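Local atomic coordinates of transcriptional regulator (Saccharomonospora viridis, PDB entry 4KWA), a protein that probably binds DNA as a TetR-family transcriptional repressor and holds a choline ion in a pocket of its regulatory domain. Residues D124-Y127 against Q128-M132; H181-D184 against F185-H188. All coordinates share one frame; numbering follows the deposited sequence.

Interaction 1: D124-Y127 against Q128-M132; sequences DRWY and QTIAM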
# COMPACT_ATOMS: atom_id res chain seq x y z
N ASP A 124 -0.98 -11.91 -9.31
CA ASP A 124 -1.19 -12.31 -10.70
C ASP A 124 -2.47 -13.09 -10.92
O ASP A 124 -3.16 -12.88 -11.93
CB ASP A 124 -0.07 -13.20 -11.18
CG ASP A 124 1.22 -12.48 -11.46
OD1 ASP A 124 1.27 -11.21 -11.35
OD2 ASP A 124 2.21 -13.20 -11.81
N ARG A 125 -2.84 -13.93 -9.97
CA ARG A 125 -4.05 -14.72 -10.11
C ARG A 125 -5.27 -13.83 -10.05
O ARG A 125 -6.22 -13.97 -10.83
CB ARG A 125 -4.10 -15.80 -9.05
CG ARG A 125 -5.21 -16.76 -9.28
CD ARG A 125 -5.22 -17.85 -8.19
NE ARG A 125 -5.76 -19.06 -8.76
CZ ARG A 125 -5.74 -20.22 -8.09
NH1 ARG A 125 -5.20 -20.28 -6.85
NH2 ARG A 125 -6.19 -21.32 -8.67
N TRP A 126 -5.22 -12.83 -9.19
CA TRP A 126 -6.32 -11.92 -8.98
C TRP A 126 -6.42 -11.02 -10.21
O TRP A 126 -7.51 -10.77 -10.73
CB TRP A 126 -5.99 -11.16 -7.69
CG TRP A 126 -6.56 -9.83 -7.48
CD1 TRP A 126 -5.88 -8.68 -7.34
CD2 TRP A 126 -7.92 -9.53 -7.35
NE1 TRP A 126 -6.75 -7.63 -7.12
CE2 TRP A 126 -8.02 -8.14 -7.09
CE3 TRP A 126 -9.07 -10.28 -7.41
CZ2 TRP A 126 -9.24 -7.50 -6.98
CZ3 TRP A 126 -10.28 -9.65 -7.24
CH2 TRP A 126 -10.36 -8.27 -7.03
N TYR A 127 -5.28 -10.56 -10.66
CA TYR A 127 -5.16 -9.70 -11.77
C TYR A 127 -5.82 -10.38 -13.00
O TYR A 127 -6.68 -9.79 -13.66
CB TYR A 127 -3.70 -9.42 -12.04
CG TYR A 127 -3.43 -8.61 -13.30
CD1 TYR A 127 -3.53 -7.24 -13.31
CD2 TYR A 127 -3.03 -9.22 -14.44
CE1 TYR A 127 -3.18 -6.53 -14.42
CE2 TYR A 127 -2.74 -8.51 -15.57
CZ TYR A 127 -2.85 -7.15 -15.55
OH TYR A 127 -2.52 -6.49 -16.73
N GLN A 128 -5.47 -11.61 -13.24
CA GLN A 128 -6.10 -12.39 -14.34
C GLN A 128 -7.61 -12.61 -14.17
O GLN A 128 -8.33 -12.50 -15.16
CB GLN A 128 -5.36 -13.68 -14.64
CG GLN A 128 -3.90 -13.53 -15.01
CD GLN A 128 -3.55 -12.69 -16.28
OE1 GLN A 128 -2.40 -12.22 -16.45
NE2 GLN A 128 -4.49 -12.49 -17.12
N THR A 129 -8.07 -12.88 -12.95
CA THR A 129 -9.46 -12.95 -12.65
C THR A 129 -10.22 -11.67 -13.07
O THR A 129 -11.30 -11.71 -13.65
CB THR A 129 -9.63 -13.24 -11.18
OG1 THR A 129 -9.24 -14.60 -11.02
CG2 THR A 129 -11.10 -13.06 -10.75
N ILE A 130 -9.66 -10.50 -12.68
CA ILE A 130 -10.24 -9.23 -13.02
C ILE A 130 -10.26 -9.08 -14.51
O ILE A 130 -11.34 -8.78 -15.11
CB ILE A 130 -9.41 -8.07 -12.40
CG1 ILE A 130 -9.42 -8.14 -10.88
CG2 ILE A 130 -10.01 -6.75 -12.84
CD1 ILE A 130 -10.80 -8.16 -10.28
N ALA A 131 -9.12 -9.30 -15.16
CA ALA A 131 -9.10 -9.12 -16.61
C ALA A 131 -10.09 -10.03 -17.36
O ALA A 131 -10.76 -9.64 -18.35
CB ALA A 131 -7.64 -9.31 -17.12
N MSE A 132 -10.20 -11.27 -16.87
CA MSE A 132 -11.10 -12.21 -17.46
C MSE A 132 -12.50 -11.74 -17.27
O MSE A 132 -13.32 -11.94 -18.17
CB MSE A 132 -10.88 -13.61 -16.91
CG MSE A 132 -11.88 -14.58 -17.49
SE MSE A 132 -11.69 -16.24 -16.43
CE MSE A 132 -12.46 -15.91 -14.62

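Interaction 2: H181-D184 against F185-H188; sequences HLND and FIEH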
# COMPACT_ATOMS: atom_id res chain seq x y z
N HIS A 181 -17.04 4.67 -3.92
CA HIS A 181 -16.05 5.09 -4.90
C HIS A 181 -15.81 4.04 -5.99
O HIS A 181 -15.71 4.31 -7.19
CB HIS A 181 -14.74 5.48 -4.17
CG HIS A 181 -13.74 6.13 -5.08
ND1 HIS A 181 -13.55 7.51 -5.09
CD2 HIS A 181 -13.06 5.65 -6.14
CE1 HIS A 181 -12.72 7.81 -6.08
NE2 HIS A 181 -12.38 6.71 -6.70
N LEU A 182 -15.61 2.78 -5.58
CA LEU A 182 -15.34 1.69 -6.49
C LEU A 182 -16.56 1.35 -7.39
O LEU A 182 -16.40 1.15 -8.58
CB LEU A 182 -14.88 0.44 -5.71
CG LEU A 182 -13.45 0.47 -5.17
CD1 LEU A 182 -13.18 -0.66 -4.17
CD2 LEU A 182 -12.47 0.45 -6.34
N ASN A 183 -17.76 1.36 -6.81
CA ASN A 183 -18.97 1.16 -7.57
C ASN A 183 -19.15 2.33 -8.60
O ASN A 183 -19.54 2.09 -9.75
CB ASN A 183 -20.15 0.84 -6.61
CG ASN A 183 -20.17 -0.63 -6.19
OD1 ASN A 183 -19.76 -1.01 -5.07
ND2 ASN A 183 -20.56 -1.49 -7.11
N ASP A 184 -18.81 3.57 -8.23
CA ASP A 184 -18.83 4.71 -9.18
C ASP A 184 -17.86 4.50 -10.32
O ASP A 184 -18.13 4.81 -11.44
CB ASP A 184 -18.59 6.03 -8.46
CG ASP A 184 -19.81 6.47 -7.62
OD1 ASP A 184 -20.89 5.85 -7.80
OD2 ASP A 184 -19.71 7.45 -6.81
N PHE A 185 -16.68 4.00 -10.03
CA PHE A 185 -15.67 3.77 -11.05
C PHE A 185 -16.25 2.69 -12.00
O PHE A 185 -16.07 2.78 -13.18
CB PHE A 185 -14.38 3.22 -10.38
CG PHE A 185 -13.25 2.89 -11.37
CD1 PHE A 185 -12.51 3.88 -11.96
CD2 PHE A 185 -12.99 1.61 -11.70
CE1 PHE A 185 -11.54 3.59 -12.91
CE2 PHE A 185 -12.01 1.30 -12.68
CZ PHE A 185 -11.29 2.29 -13.21
N ILE A 186 -16.76 1.59 -11.46
CA ILE A 186 -17.30 0.52 -12.33
C ILE A 186 -18.42 1.10 -13.20
O ILE A 186 -18.43 1.02 -14.42
CB ILE A 186 -17.85 -0.65 -11.49
CG1 ILE A 186 -16.68 -1.39 -10.83
CG2 ILE A 186 -18.73 -1.58 -12.33
CD1 ILE A 186 -17.11 -2.38 -9.78
N GLU A 187 -19.40 1.72 -12.55
CA GLU A 187 -20.52 2.24 -13.33
C GLU A 187 -20.12 3.28 -14.41
O GLU A 187 -20.77 3.33 -15.44
CB GLU A 187 -21.67 2.75 -12.40
CG GLU A 187 -22.31 1.68 -11.52
CD GLU A 187 -22.82 0.45 -12.30
OE1 GLU A 187 -23.59 0.65 -13.26
OE2 GLU A 187 -22.47 -0.72 -11.92
N HIS A 188 -19.11 4.12 -14.19
CA HIS A 188 -18.76 5.16 -15.18
C HIS A 188 -17.54 4.92 -16.06
O HIS A 188 -17.34 5.61 -17.05
CB HIS A 188 -18.64 6.49 -14.46
CG HIS A 188 -19.88 6.85 -13.71
ND1 HIS A 188 -19.87 7.22 -12.38
CD2 HIS A 188 -21.18 6.77 -14.07
CE1 HIS A 188 -21.11 7.42 -11.98
NE2 HIS A 188 -21.92 7.15 -12.98

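Interaction 1: D124-Y127 against Q128-M132
Asp124 to Ala131 run on without a break in helix 113-139, joined by four successive i to i+4 bonds; the first, from Gln128 N to Asp124 O, measures 2.9 Å, and the last links Ala131 N to Tyr127 O. At Arg125 O the pattern doubles. Thr129 N and Thr129 OG1 both donate to it, from opposite faces of its carbonyl plane, the hydroxyl at 3.1 Å from Arg125 O. With chi1 at -72°, Thr129 OG1 lies beside its own backbone N, which turns the hydroxyl back toward the carbonyl of the preceding turn.

One turn after Trp126, Ile130 lays CD1 over a face of its indole, 3.6 Å from the centroid of the six-membered ring, a CH-pi contact closest at Trp126 CH2. This helix belongs to the all-helical ligand-binding and dimerisation domain of TetR-type regulators, and the Trp126 side chain packs on Leu84 of helix 77-86 and Ile159 of helix 148-168, about 5 Å from the bound choline. Tyr127 and Gln128 meet with ring and amide planes 87° apart: Gln128 OE1 lies in plane at the ring edge, 3.7 Å from Tyr127 CD2. The phenol OH of Tyr127 is hydrogen-bonded to Asp149, and its side chain also packs on Lys170 of the second subunit.

Interaction 2: H181-D184 against F185-H188
Asp184 and Phe185, adjacent in helix 175-190, are the two residues most enclosed by the contact, with Asn183 next. Asp184 gives its carbonyl oxygen to His188 N at 3.0 Å; the helix widens into a pi-type turn at 186-188, and this bond is bent, with an N-H...O angle of 148°. The imidazole of His188 comes obliquely to the same oxygen, its ND1 3.1 Å from Asp184 O. His188 CG stands beside its own backbone N (chi1 -56°), which brings the ring back beside that carbonyl. The charged ends do not meet: Asp184 OD1 is 4.9 Å from His188 ND1.

Phe185 takes part through its backbone and CB. Its N-H binds His181 O, while CB rests 3.4 Å from Leu182 O; with CG anti to the backbone N (chi1 178°), the ring leads away from the preceding turn. Asn183 contributes its carbonyl, which receives Glu187 N at 2.8 Å in a nearly straight bond. Glu187 CG folds over the same oxygen, 3.3 Å from Asn183 O, and the carboxylate is carried on to a salt bridge with Arg78. Ile186 lays CG1 against Leu182 O, 3.4 Å away.

In this C-terminal helix of the TetR-type regulatory domain, Leu182 and Ile186 pack on Val85 of helix 77-86, Leu182 on Ile159 and Phe185 on Leu158 of helix 148-168. His181 hydrogen-bonds through both ring nitrogens to Glu150 and Arg154 of the second subunit, placing helix 175-190 against helix 148-168 of that subunit.

Interaction 1 comes first along the chain, on helix 113-139, and interaction 2 follows on helix 175-190, with helix 148-168 between them in sequence. Their centres are about 18 Å apart and their nearest atoms about 8 Å, so they do not touch. Helices 148-168 and 77-86 connect them: side chains from both interactions pack on each, and Ile159 meets both Trp126 and Leu182. All four segments lie in the BetI-type C-terminal region. Both interactions also reach the second subunit. Helix 148-168 contributes both to the choline pocket, through Asp160, and to the subunit contact, through Glu150 and Arg154, which is consistent with a ligand-responsive regulator.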